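Local atomic coordinates of monosaccharide-transporting ATPase (PDB entry 5DTE), a protein that binds D-allose as a periplasmic solute-binding protein, probably delivering the sugar to an ABC transporter in the inner membrane. Residues V159-G164 against G219-N224; W198-A203 against N224-I229. One frame throughout, in Å; residues are numbered along the deposited sequence.

Interaction 1. Residues V159-G164 against G219-N224; sequences VAILEG and GIFAAN. With ALL (beta-D-allopyranose), chain E.
Ala160 and Leu162 each give a backbone N-H to the neighbouring strand, and their carbonyls take one back, which makes 159-163 and 219-222 adjacent parallel strands. The strand axes approach to 4.7 Å, with 21° between their N-to-C directions. Four hydrogen bonds hold the pair: Ala160 N to Gly219 O (3.1 Å), Phe221 N to Ala160 O (3.1 Å), Leu162 N to Phe221 O (2.7 Å) and Ala223 N to Leu162 O (3.0 Å). The Phe221 N bond is the most bent of them, 141° at the hydrogen. Phe221 O also receives a CA-H...O contact from Ile161 CA at 3.2 Å.

Apolar contacts lie on both faces of the sheet. On one, Ile161 and Phe221 run side by side, and Ile161 CG1 meets the ring obliquely at CD2, 3.9 Å away. The ring reaches this place because Phe221 CG is anti to the backbone N (chi1 176°); helix 169-182 packs over this face through Ala178 and Leu179. On the other face, Leu162 CD1 lies 3.9 Å from Ile220 CG2 and also touches Ala222 CB, beneath Val206 and Thr207 of helix 200-213. Ala223 CB, just past the second strand, rests against Leu162 O.

Helices on both faces of parallel strands, with ligand-binding residues at the C-terminal strand ends, form the alpha/beta lobe characteristic of periplasmic sugar-binding proteins. Here strand 219-222 leads directly to Asn224, which lines the D-allose pocket.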
# COMPACT_ATOMS: atom_id res chain seq x y z
N VAL A 159 16.15 -13.70 8.65
CA VAL A 159 14.93 -13.22 8.00
C VAL A 159 15.08 -13.09 6.49
O VAL A 159 16.18 -12.83 5.98
CB VAL A 159 14.49 -11.84 8.55
CG1 VAL A 159 13.96 -11.95 9.98
CG2 VAL A 159 15.63 -10.85 8.46
N ALA A 160 13.96 -13.26 5.79
CA ALA A 160 13.91 -13.05 4.34
C ALA A 160 12.82 -12.06 3.96
O ALA A 160 11.67 -12.22 4.37
CB ALA A 160 13.69 -14.35 3.63
N ILE A 161 13.17 -11.04 3.17
CA ILE A 161 12.22 -10.01 2.75
C ILE A 161 11.58 -10.25 1.37
O ILE A 161 12.29 -10.43 0.37
CB ILE A 161 12.92 -8.64 2.71
CG1 ILE A 161 13.13 -8.12 4.13
CG2 ILE A 161 12.12 -7.63 1.89
CD1 ILE A 161 13.74 -6.75 4.19
N LEU A 162 10.25 -10.26 1.31
CA LEU A 162 9.57 -10.28 0.01
C LEU A 162 9.12 -8.85 -0.36
O LEU A 162 8.44 -8.18 0.42
CB LEU A 162 8.35 -11.23 0.01
CG LEU A 162 8.52 -12.75 0.12
CD1 LEU A 162 7.23 -13.38 0.64
CD2 LEU A 162 8.94 -13.44 -1.19
N GLU A 163 9.50 -8.40 -1.56
CA GLU A 163 9.27 -7.02 -1.95
C GLU A 163 8.24 -6.89 -3.07
O GLU A 163 7.86 -7.87 -3.71
CB GLU A 163 10.57 -6.38 -2.40
CG GLU A 163 11.78 -6.97 -1.72
CD GLU A 163 13.05 -6.70 -2.47
OE1 GLU A 163 13.05 -5.77 -3.32
OE2 GLU A 163 14.03 -7.43 -2.24
N GLY A 164 7.81 -5.66 -3.31
CA GLY A 164 6.81 -5.40 -4.33
C GLY A 164 7.45 -5.19 -5.68
O GLY A 164 8.65 -5.47 -5.85
N GLY A 219 11.69 -16.45 9.86
CA GLY A 219 10.86 -15.26 9.78
C GLY A 219 10.79 -14.62 8.39
O GLY A 219 11.82 -14.45 7.72
N ILE A 220 9.58 -14.27 7.95
CA ILE A 220 9.40 -13.67 6.62
C ILE A 220 8.66 -12.34 6.62
O ILE A 220 7.48 -12.25 6.96
CB ILE A 220 8.64 -14.60 5.67
CG1 ILE A 220 9.41 -15.91 5.45
CG2 ILE A 220 8.43 -13.90 4.35
CD1 ILE A 220 8.66 -16.90 4.65
N PHE A 221 9.38 -11.30 6.23
CA PHE A 221 8.81 -9.99 6.10
C PHE A 221 8.33 -9.84 4.68
O PHE A 221 9.13 -9.94 3.75
CB PHE A 221 9.84 -8.93 6.44
CG PHE A 221 9.36 -7.53 6.24
CD1 PHE A 221 8.74 -6.85 7.27
CD2 PHE A 221 9.53 -6.88 5.03
CE1 PHE A 221 8.31 -5.55 7.09
CE2 PHE A 221 9.08 -5.59 4.85
CZ PHE A 221 8.48 -4.92 5.88
N ALA A 222 7.03 -9.61 4.52
CA ALA A 222 6.42 -9.34 3.22
C ALA A 222 5.80 -7.93 3.13
O ALA A 222 4.98 -7.54 3.96
CB ALA A 222 5.38 -10.39 2.91
N ALA A 223 6.18 -7.18 2.09
CA ALA A 223 5.79 -5.77 1.94
C ALA A 223 4.32 -5.49 1.51
O ALA A 223 3.94 -4.30 1.46
CB ALA A 223 6.77 -5.08 0.96
N ASN A 224 3.57 -6.52 1.11
CA ASN A 224 2.12 -6.50 1.25
C ASN A 224 1.44 -7.75 1.68
O ASN A 224 2.02 -8.82 1.68
CB ASN A 224 1.45 -5.91 -0.02
CG ASN A 224 1.18 -6.92 -1.12
OD1 ASN A 224 0.86 -8.08 -0.91
ND2 ASN A 224 1.08 -6.37 -2.28
C1 ALL E . 0.60 -0.34 -2.55
C2 ALL E . -0.52 -0.20 -1.54
C3 ALL E . -1.03 -1.51 -1.08
C4 ALL E . -1.28 -2.46 -2.20
C5 ALL E . 0.01 -2.61 -2.99
C6 ALL E . -0.03 -3.69 -4.03
O1 ALL E . 0.90 0.86 -3.14
O2 ALL E . 0.01 0.51 -0.40
O3 ALL E . -0.03 -2.11 -0.20
O4 ALL E . -1.71 -3.73 -1.69
O5 ALL E . 0.27 -1.33 -3.62
O6 ALL E . -0.85 -3.27 -5.10

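Interaction 2. Residues W198-A203 against N224-I229. With ALL (beta-D-allopyranose), chain E.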
# COMPACT_ATOMS: atom_id res chain seq x y z
N TRP A 198 4.01 -8.09 -5.43
CA TRP A 198 2.72 -7.88 -4.76
C TRP A 198 1.67 -8.96 -5.03
O TRP A 198 0.54 -8.86 -4.55
CB TRP A 198 2.12 -6.52 -5.15
CG TRP A 198 2.84 -5.32 -4.61
CD1 TRP A 198 3.42 -5.17 -3.36
CD2 TRP A 198 3.08 -4.11 -5.30
NE1 TRP A 198 3.98 -3.92 -3.25
CE2 TRP A 198 3.79 -3.25 -4.43
CE3 TRP A 198 2.76 -3.66 -6.58
CZ2 TRP A 198 4.18 -1.98 -4.81
CZ3 TRP A 198 3.14 -2.40 -6.95
CH2 TRP A 198 3.85 -1.57 -6.07
N GLU A 199 2.05 -9.99 -5.79
CA GLU A 199 1.15 -11.09 -6.17
C GLU A 199 1.25 -12.26 -5.21
O GLU A 199 2.34 -12.67 -4.87
CB GLU A 199 1.46 -11.59 -7.59
CG GLU A 199 0.68 -10.93 -8.73
CD GLU A 199 1.03 -11.51 -10.10
OE1 GLU A 199 0.90 -12.75 -10.28
OE2 GLU A 199 1.44 -10.73 -10.99
N THR A 200 0.12 -12.82 -4.80
CA THR A 200 0.12 -14.05 -4.01
C THR A 200 0.88 -15.18 -4.74
O THR A 200 1.88 -15.67 -4.22
CB THR A 200 -1.31 -14.53 -3.66
OG1 THR A 200 -1.90 -13.65 -2.71
CG2 THR A 200 -1.27 -15.89 -3.05
N GLU A 201 0.42 -15.55 -5.93
CA GLU A 201 0.97 -16.73 -6.62
C GLU A 201 2.49 -16.68 -6.80
O GLU A 201 3.16 -17.69 -6.60
CB GLU A 201 0.28 -16.92 -7.98
CG GLU A 201 0.29 -18.37 -8.52
CD GLU A 201 -0.65 -19.31 -7.76
OE1 GLU A 201 -0.47 -20.56 -7.84
OE2 GLU A 201 -1.58 -18.81 -7.08
N GLN A 202 3.05 -15.52 -7.14
CA GLN A 202 4.51 -15.40 -7.24
C GLN A 202 5.28 -15.56 -5.90
O GLN A 202 6.40 -16.09 -5.86
CB GLN A 202 4.88 -14.06 -7.84
CG GLN A 202 4.33 -13.81 -9.21
CD GLN A 202 5.02 -12.66 -9.91
OE1 GLN A 202 6.19 -12.35 -9.64
NE2 GLN A 202 4.30 -12.00 -10.81
N ALA A 203 4.68 -15.06 -4.81
CA ALA A 203 5.34 -15.11 -3.51
C ALA A 203 5.34 -16.54 -2.99
O ALA A 203 6.21 -16.91 -2.22
CB ALA A 203 4.66 -14.19 -2.54
N ASN A 224 3.57 -6.52 1.11
CA ASN A 224 2.12 -6.50 1.25
C ASN A 224 1.44 -7.75 1.68
O ASN A 224 2.02 -8.82 1.68
CB ASN A 224 1.45 -5.91 -0.02
CG ASN A 224 1.18 -6.92 -1.12
OD1 ASN A 224 0.86 -8.08 -0.91
ND2 ASN A 224 1.08 -6.37 -2.28
N ASP A 225 0.18 -7.55 2.04
CA ASP A 225 -0.67 -8.59 2.52
C ASP A 225 -0.83 -9.78 1.58
O ASP A 225 -0.95 -10.92 2.05
CB ASP A 225 -2.04 -8.01 2.84
CG ASP A 225 -2.26 -7.91 4.31
OD1 ASP A 225 -1.37 -8.38 5.06
OD2 ASP A 225 -3.31 -7.39 4.73
N ASN A 226 -0.90 -9.55 0.27
CA ASN A 226 -0.96 -10.67 -0.67
C ASN A 226 0.29 -11.55 -0.62
O ASN A 226 0.16 -12.77 -0.52
CB ASN A 226 -1.19 -10.16 -2.10
CG ASN A 226 -2.61 -9.76 -2.35
OD1 ASN A 226 -3.52 -10.28 -1.70
ND2 ASN A 226 -2.82 -8.83 -3.27
N MET A 227 1.48 -10.96 -0.68
CA MET A 227 2.70 -11.78 -0.67
C MET A 227 2.88 -12.54 0.67
O MET A 227 3.49 -13.62 0.71
CB MET A 227 3.93 -10.91 -0.97
CG MET A 227 3.84 -10.18 -2.30
SD MET A 227 5.29 -9.23 -2.77
CE MET A 227 5.22 -7.86 -1.63
N ALA A 228 2.35 -11.98 1.76
CA ALA A 228 2.37 -12.64 3.06
C ALA A 228 1.56 -13.94 3.04
O ALA A 228 1.96 -14.95 3.61
CB ALA A 228 1.82 -11.71 4.14
N ILE A 229 0.42 -13.89 2.37
CA ILE A 229 -0.47 -15.03 2.22
C ILE A 229 0.18 -16.11 1.37
O ILE A 229 0.07 -17.30 1.67
CB ILE A 229 -1.80 -14.61 1.59
CG1 ILE A 229 -2.55 -13.67 2.54
CG2 ILE A 229 -2.63 -15.84 1.18
CD1 ILE A 229 -3.32 -14.37 3.62
C1 ALL E . 0.60 -0.34 -2.55
C2 ALL E . -0.52 -0.20 -1.54
C3 ALL E . -1.03 -1.51 -1.08
C4 ALL E . -1.28 -2.46 -2.20
C5 ALL E . 0.01 -2.61 -2.99
C6 ALL E . -0.03 -3.69 -4.03
O1 ALL E . 0.90 0.86 -3.14
O2 ALL E . 0.01 0.51 -0.40
O3 ALL E . -0.03 -2.11 -0.20
O4 ALL E . -1.71 -3.73 -1.69
O5 ALL E . 0.27 -1.33 -3.62
O6 ALL E . -0.85 -3.27 -5.10
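Trp198 and Asn224 meet beside the bound D-allose. The sugar's C6 lies over one face of the indole, 3.4 Å from Trp198 CG and offset toward the ring's rim. Asn224 crosses the tryptophan side chain at about a right angle, though the position of its ND2 is uncertain. A turn of chi1 to 86° sets Asn224 CG between its own backbone N and carbonyl carbon; from there OD1 accepts Met227 N at 3.0 Å, the N-cap bond of helix 225-237. The pocket thus draws on two helix starts, a recurrent feature of this alpha/beta fold, for Trp198 comes just ahead of Glu199, the N-cap of helix 200-213.

On the side of the indole plane away from the sugar, Met227 bends at chi3 (-71°). Its CE reaches Trp198 CD1 at 3.7 Å, its SD makes an oblique Met-aromatic contact, and SD also accepts a weak hydrogen bond from Trp198 N (3.2 Å).

Farther out, Thr200 OG1 donates to Asn226 O at 3.1 Å, from above the carbonyl plane by 47°. Ala203 CB packs on Met227 CB at 3.7 Å, and Asn226 CB sits 3.3 Å from Trp198 O. Asn226 ND2 reaches farther, to a weak hydrogen bond with Asn38, which itself lines the pocket.

Asn224 belongs to both contacts: it follows strand 219-222 of interaction 1 and caps helix 225-237 of interaction 2. The contact centres are 9 Å apart and the two touch directly. Gly164 CA comes within 3.4 Å of Trp198 NE1, so the end of segment 159-164 borders the indole, while Leu162 CD1 approaches Met227 O at 3.8 Å. Both contacts meet C6 of D-allose: Asn224 ND2 lies 3.4 Å from it, although the place of ND2 is less sure, and in interaction 2 the Trp198 ring lies against it. Arg174 ties interaction 1 to the pocket, with NH1 on Ala223 O and NH2 on the sugar. Asp250, which touches Asn224, also hydrogen-bonds the ligand.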